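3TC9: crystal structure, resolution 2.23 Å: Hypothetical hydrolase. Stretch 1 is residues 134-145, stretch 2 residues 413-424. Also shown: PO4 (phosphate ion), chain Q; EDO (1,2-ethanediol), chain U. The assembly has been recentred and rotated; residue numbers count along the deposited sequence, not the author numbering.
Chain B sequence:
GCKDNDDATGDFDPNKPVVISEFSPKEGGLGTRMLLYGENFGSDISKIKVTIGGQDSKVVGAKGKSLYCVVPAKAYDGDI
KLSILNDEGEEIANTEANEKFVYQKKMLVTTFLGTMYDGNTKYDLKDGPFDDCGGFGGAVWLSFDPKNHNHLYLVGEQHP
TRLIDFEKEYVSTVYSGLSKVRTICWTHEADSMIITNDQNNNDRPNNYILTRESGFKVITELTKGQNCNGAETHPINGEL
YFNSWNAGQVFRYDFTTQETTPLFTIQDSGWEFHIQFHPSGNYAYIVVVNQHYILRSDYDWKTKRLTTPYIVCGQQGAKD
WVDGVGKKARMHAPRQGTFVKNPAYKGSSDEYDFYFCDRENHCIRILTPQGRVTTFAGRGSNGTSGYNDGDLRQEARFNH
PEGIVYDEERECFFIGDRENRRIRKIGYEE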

# COMPACT_ATOMS: atom_id res chain seq x y z
N GLY B 134 -13.18 -25.03 -20.65
CA GLY B 134 -12.44 -25.17 -21.90
C GLY B 134 -11.30 -24.18 -22.00
O GLY B 134 -10.56 -23.99 -21.03
N GLY B 135 -11.16 -23.55 -23.17
CA GLY B 135 -10.14 -22.55 -23.45
C GLY B 135 -10.80 -21.29 -23.97
O GLY B 135 -11.95 -21.32 -24.40
N PHE B 136 -10.09 -20.17 -23.88
CA PHE B 136 -10.60 -18.87 -24.32
C PHE B 136 -10.15 -18.63 -25.75
O PHE B 136 -8.97 -18.77 -26.03
CB PHE B 136 -10.09 -17.74 -23.38
CG PHE B 136 -10.62 -17.83 -21.97
CD1 PHE B 136 -10.03 -18.69 -21.05
CD2 PHE B 136 -11.75 -17.11 -21.59
CE1 PHE B 136 -10.54 -18.81 -19.75
CE2 PHE B 136 -12.27 -17.23 -20.29
CZ PHE B 136 -11.65 -18.06 -19.37
N GLY B 137 -11.08 -18.32 -26.65
CA GLY B 137 -10.74 -18.04 -28.04
C GLY B 137 -9.92 -16.77 -28.13
O GLY B 137 -8.99 -16.67 -28.94
N GLY B 138 -10.27 -15.80 -27.26
CA GLY B 138 -9.63 -14.50 -27.16
C GLY B 138 -10.06 -13.75 -25.92
O GLY B 138 -11.20 -13.88 -25.48
N ALA B 139 -9.13 -12.98 -25.34
CA ALA B 139 -9.35 -12.09 -24.19
C ALA B 139 -8.45 -10.89 -24.41
O ALA B 139 -7.37 -10.79 -23.81
CB ALA B 139 -9.05 -12.81 -22.88
N VAL B 140 -8.86 -10.04 -25.37
CA VAL B 140 -8.08 -8.88 -25.85
C VAL B 140 -8.25 -7.66 -24.94
O VAL B 140 -7.42 -6.75 -24.97
CB VAL B 140 -8.38 -8.52 -27.33
CG1 VAL B 140 -8.19 -9.74 -28.23
CG2 VAL B 140 -9.78 -7.91 -27.52
N TRP B 141 -9.32 -7.64 -24.13
CA TRP B 141 -9.59 -6.52 -23.25
C TRP B 141 -10.29 -7.05 -22.04
O TRP B 141 -11.25 -7.80 -22.18
CB TRP B 141 -10.43 -5.44 -23.97
CG TRP B 141 -10.27 -4.07 -23.38
CD1 TRP B 141 -11.04 -3.50 -22.41
CD2 TRP B 141 -9.26 -3.11 -23.72
NE1 TRP B 141 -10.59 -2.23 -22.14
CE2 TRP B 141 -9.52 -1.95 -22.95
CE3 TRP B 141 -8.22 -3.07 -24.67
CZ2 TRP B 141 -8.73 -0.80 -23.05
CZ3 TRP B 141 -7.44 -1.93 -24.78
CH2 TRP B 141 -7.70 -0.81 -23.97
N LEU B 142 -9.74 -6.76 -20.85
CA LEU B 142 -10.28 -7.23 -19.58
C LEU B 142 -10.78 -6.03 -18.78
O LEU B 142 -10.09 -5.01 -18.73
CB LEU B 142 -9.21 -8.03 -18.80
CG LEU B 142 -8.87 -9.41 -19.36
CD1 LEU B 142 -7.52 -9.90 -18.84
CD2 LEU B 142 -9.90 -10.42 -18.95
N SER B 143 -12.01 -6.13 -18.21
CA SER B 143 -12.62 -5.02 -17.46
C SER B 143 -13.57 -5.52 -16.39
O SER B 143 -14.52 -6.27 -16.67
CB SER B 143 -13.37 -4.09 -18.42
OG SER B 143 -14.06 -3.07 -17.72
N PHE B 144 -13.31 -5.10 -15.14
CA PHE B 144 -14.18 -5.41 -14.01
C PHE B 144 -15.45 -4.59 -14.09
O PHE B 144 -15.43 -3.47 -14.59
CB PHE B 144 -13.45 -5.13 -12.68
CG PHE B 144 -12.60 -6.26 -12.20
CD1 PHE B 144 -13.19 -7.43 -11.70
CD2 PHE B 144 -11.21 -6.19 -12.26
CE1 PHE B 144 -12.40 -8.51 -11.30
CE2 PHE B 144 -10.42 -7.27 -11.85
CZ PHE B 144 -11.02 -8.42 -11.37
N ASP B 145 -16.54 -5.12 -13.56
CA ASP B 145 -17.77 -4.35 -13.42
C ASP B 145 -17.51 -3.36 -12.27
O ASP B 145 -17.14 -3.82 -11.18
CB ASP B 145 -18.95 -5.30 -13.14
CG ASP B 145 -20.31 -4.64 -12.93
OD1 ASP B 145 -20.36 -3.40 -12.72
OD2 ASP B 145 -21.32 -5.37 -12.92
P PO4 Q . -7.68 -17.14 -33.50
O1 PO4 Q . -6.23 -17.66 -33.20
O2 PO4 Q . -7.59 -15.94 -34.53
O3 PO4 Q . -8.37 -16.67 -32.18
O4 PO4 Q . -8.62 -18.25 -34.10
C1 EDO U . -7.25 -4.80 -28.61
O1 EDO U . -8.38 -4.03 -28.24
C2 EDO U . -6.20 -4.56 -27.53
O2 EDO U . -5.87 -5.79 -26.88
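Stretch 2, residues 413-424: FFIGDRENRRIR

The apolar centre of the contact is built around Ile-423, whose CA-to-CB bond points toward stretch 1. Its CG1 lies over one face of the Phe-136 ring, 3.8 Å from the ring centroid and 16° off the ring normal, a CH-pi arrangement in which CG1 comes within 3.7 Å of Phe-136 CE1. With chi1 and chi2 both in m, the same side chain carries its CD1 to 3.6 Å from Ala-139 CB, so that one isoleucine packs against both residues. Ala-139 also points toward stretch 2.

From this centre the apolar packing runs along the strands. Stretch 2 is a hairpin-like segment: strand 413-417 leads through a turn into strand 422-424, and the two arms are paired by backbone hydrogen bonds, including Ile-415 N to Arg-424 O (2.9 Å) and Arg-424 N to Ile-415 O (2.8 Å). Strand 413-417 runs roughly antiparallel to strand 141-145, at 148° between their N-to-C directions. The axes come no closer than 7.6 Å, and no backbone hydrogen bond joins these two strands; side chains fill the space between them. Leu-142 reaches across with CD1 3.4 Å from Phe-414 O and 4.4 Å from Phe-414 CB. Farther along, Phe-144 CZ and Phe-414 CE2 meet at 4.4 Å, with Phe-414 CE2 at the edge of the Phe-144 ring.

The backbones draw together where strand 413-417 nears its turn. The CA atoms of Ala-139 and Gly-416 are 4.7 Å apart, and Gly-416 CA makes a nearly straight CA-H...O contact with Ala-139 O at 3.4 Å. A CB on Gly-416 would fall only 1.9 Å from that oxygen, so the approach depends on glycine here. Water 2 supplements it, accepting from Ala-139 N at 3.1 Å and donating weakly to Gly-416 O at 3.3 Å.

At the turn, Arg-421 adopts positive phi (56°) and presents its carbonyl to the loop of stretch 1. Phe-136 N donates to Arg-421 O at 2.9 Å and 173°, while Arg-421 CA returns a CA-H...O contact to Phe-136 O at 3.3 Å. Water 1 donates to both Phe-136 O (2.8 Å) and Arg-418 O (3.1 Å), tying the loop to the start of the turn.

The polar edge is formed by two arginines and a phosphate ion. Arg-421 NH1 makes a weak hydrogen bond to Gly-137 O at 2.8 Å, its angle only 116°, and a better directed one to PO4 O3 at 3.1 Å; Arg-421 NH2 donates to PO4 O1 at 2.8 Å. Arg-418 starts sideways, but its end comes nearer, and one face of its guanidinium lies against Gly-138 CA. Arg-418 NE and NH2 donate to PO4 O3 at 3.2 and 3.0 Å. The anion, probably from the crystallisation liquor, thus bridges two positive side chains beside the glycine-rich loop.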

# COMPACT_ATOMS: atom_id res chain seq x y z
N PHE B 413 -2.52 -9.65 -11.17
CA PHE B 413 -2.79 -9.35 -12.57
C PHE B 413 -3.46 -10.53 -13.22
O PHE B 413 -3.11 -11.67 -12.92
CB PHE B 413 -1.49 -9.02 -13.35
CG PHE B 413 -0.74 -7.80 -12.88
CD1 PHE B 413 0.16 -7.88 -11.81
CD2 PHE B 413 -0.91 -6.56 -13.51
CE1 PHE B 413 0.85 -6.75 -11.36
CE2 PHE B 413 -0.21 -5.44 -13.07
CZ PHE B 413 0.66 -5.54 -12.00
N PHE B 414 -4.40 -10.26 -14.12
CA PHE B 414 -5.05 -11.24 -14.98
C PHE B 414 -4.69 -10.87 -16.41
O PHE B 414 -4.83 -9.70 -16.79
CB PHE B 414 -6.57 -11.32 -14.76
CG PHE B 414 -6.93 -11.84 -13.38
CD1 PHE B 414 -6.60 -13.13 -13.01
CD2 PHE B 414 -7.58 -11.03 -12.46
CE1 PHE B 414 -6.91 -13.61 -11.73
CE2 PHE B 414 -7.92 -11.51 -11.19
CZ PHE B 414 -7.59 -12.81 -10.84
N ILE B 415 -4.12 -11.82 -17.16
CA ILE B 415 -3.65 -11.56 -18.53
C ILE B 415 -4.35 -12.47 -19.52
O ILE B 415 -4.45 -13.67 -19.28
CB ILE B 415 -2.09 -11.72 -18.61
CG1 ILE B 415 -1.37 -10.75 -17.65
CG2 ILE B 415 -1.52 -11.58 -20.04
CD1 ILE B 415 -0.41 -11.41 -16.84
N GLY B 416 -4.78 -11.88 -20.65
CA GLY B 416 -5.36 -12.59 -21.78
C GLY B 416 -4.23 -13.04 -22.70
O GLY B 416 -3.74 -12.26 -23.53
N ASP B 417 -3.77 -14.27 -22.51
CA ASP B 417 -2.65 -14.88 -23.26
C ASP B 417 -3.21 -15.59 -24.47
O ASP B 417 -3.56 -16.77 -24.38
CB ASP B 417 -1.89 -15.85 -22.33
CG ASP B 417 -0.51 -16.24 -22.80
OD1 ASP B 417 -0.02 -15.64 -23.79
OD2 ASP B 417 0.08 -17.15 -22.16
N ARG B 418 -3.32 -14.86 -25.61
CA ARG B 418 -4.01 -15.27 -26.83
C ARG B 418 -3.74 -16.70 -27.29
O ARG B 418 -4.67 -17.49 -27.25
CB ARG B 418 -3.81 -14.28 -27.99
CG ARG B 418 -4.66 -14.54 -29.24
CD ARG B 418 -6.15 -14.50 -28.93
NE ARG B 418 -7.00 -14.58 -30.12
CZ ARG B 418 -7.51 -13.53 -30.75
NH1 ARG B 418 -7.19 -12.30 -30.37
NH2 ARG B 418 -8.33 -13.70 -31.79
N GLU B 419 -2.51 -17.04 -27.75
CA GLU B 419 -2.24 -18.36 -28.33
C GLU B 419 -2.26 -19.49 -27.33
O GLU B 419 -2.35 -20.66 -27.74
CB GLU B 419 -0.91 -18.39 -29.12
CG GLU B 419 -0.68 -17.22 -30.11
CD GLU B 419 -1.81 -16.76 -31.03
OE1 GLU B 419 -2.66 -17.60 -31.41
OE2 GLU B 419 -1.79 -15.58 -31.43
N ASN B 420 -2.16 -19.18 -26.03
CA ASN B 420 -2.20 -20.21 -25.01
C ASN B 420 -3.66 -20.49 -24.57
O ASN B 420 -3.89 -21.45 -23.84
CB ASN B 420 -1.29 -19.83 -23.85
CG ASN B 420 0.14 -19.93 -24.28
OD1 ASN B 420 0.51 -20.77 -25.10
ND2 ASN B 420 0.96 -19.03 -23.81
N ARG B 421 -4.64 -19.67 -25.04
CA ARG B 421 -6.08 -19.81 -24.81
C ARG B 421 -6.42 -19.85 -23.32
O ARG B 421 -7.39 -20.48 -22.89
CB ARG B 421 -6.66 -21.08 -25.51
CG ARG B 421 -6.18 -21.31 -26.94
CD ARG B 421 -6.73 -20.28 -27.86
NE ARG B 421 -6.20 -20.42 -29.20
CZ ARG B 421 -6.38 -19.53 -30.17
NH1 ARG B 421 -7.11 -18.44 -29.95
NH2 ARG B 421 -5.84 -19.72 -31.35
N ARG B 422 -5.63 -19.12 -22.54
CA ARG B 422 -5.74 -19.07 -21.09
C ARG B 422 -5.70 -17.67 -20.54
O ARG B 422 -5.17 -16.76 -21.17
CB ARG B 422 -4.56 -19.86 -20.46
CG ARG B 422 -4.63 -21.39 -20.63
CD ARG B 422 -3.24 -21.96 -20.54
NE ARG B 422 -3.16 -23.43 -20.53
CZ ARG B 422 -2.74 -24.17 -21.57
NH1 ARG B 422 -2.44 -23.59 -22.72
NH2 ARG B 422 -2.64 -25.48 -21.45
N ILE B 423 -6.24 -17.53 -19.32
CA ILE B 423 -6.15 -16.34 -18.49
C ILE B 423 -4.99 -16.64 -17.54
O ILE B 423 -5.03 -17.61 -16.78
CB ILE B 423 -7.48 -15.94 -17.76
CG1 ILE B 423 -8.66 -15.78 -18.76
CG2 ILE B 423 -7.29 -14.68 -16.90
CD1 ILE B 423 -8.53 -14.70 -19.83
N ARG B 424 -3.92 -15.87 -17.65
CA ARG B 424 -2.78 -16.10 -16.76
C ARG B 424 -2.89 -15.19 -15.55
O ARG B 424 -3.59 -14.17 -15.59
CB ARG B 424 -1.45 -15.90 -17.50
CG ARG B 424 -1.37 -16.60 -18.85
CD ARG B 424 -1.12 -18.12 -18.77
NE ARG B 424 0.16 -18.45 -18.15
CZ ARG B 424 1.35 -18.39 -18.75
NH1 ARG B 424 1.45 -17.95 -20.00
NH2 ARG B 424 2.45 -18.73 -18.10
O HOH W 1 -7.29 -16.56 -25.85
O HOH W 2 -6.08 -12.80 -25.84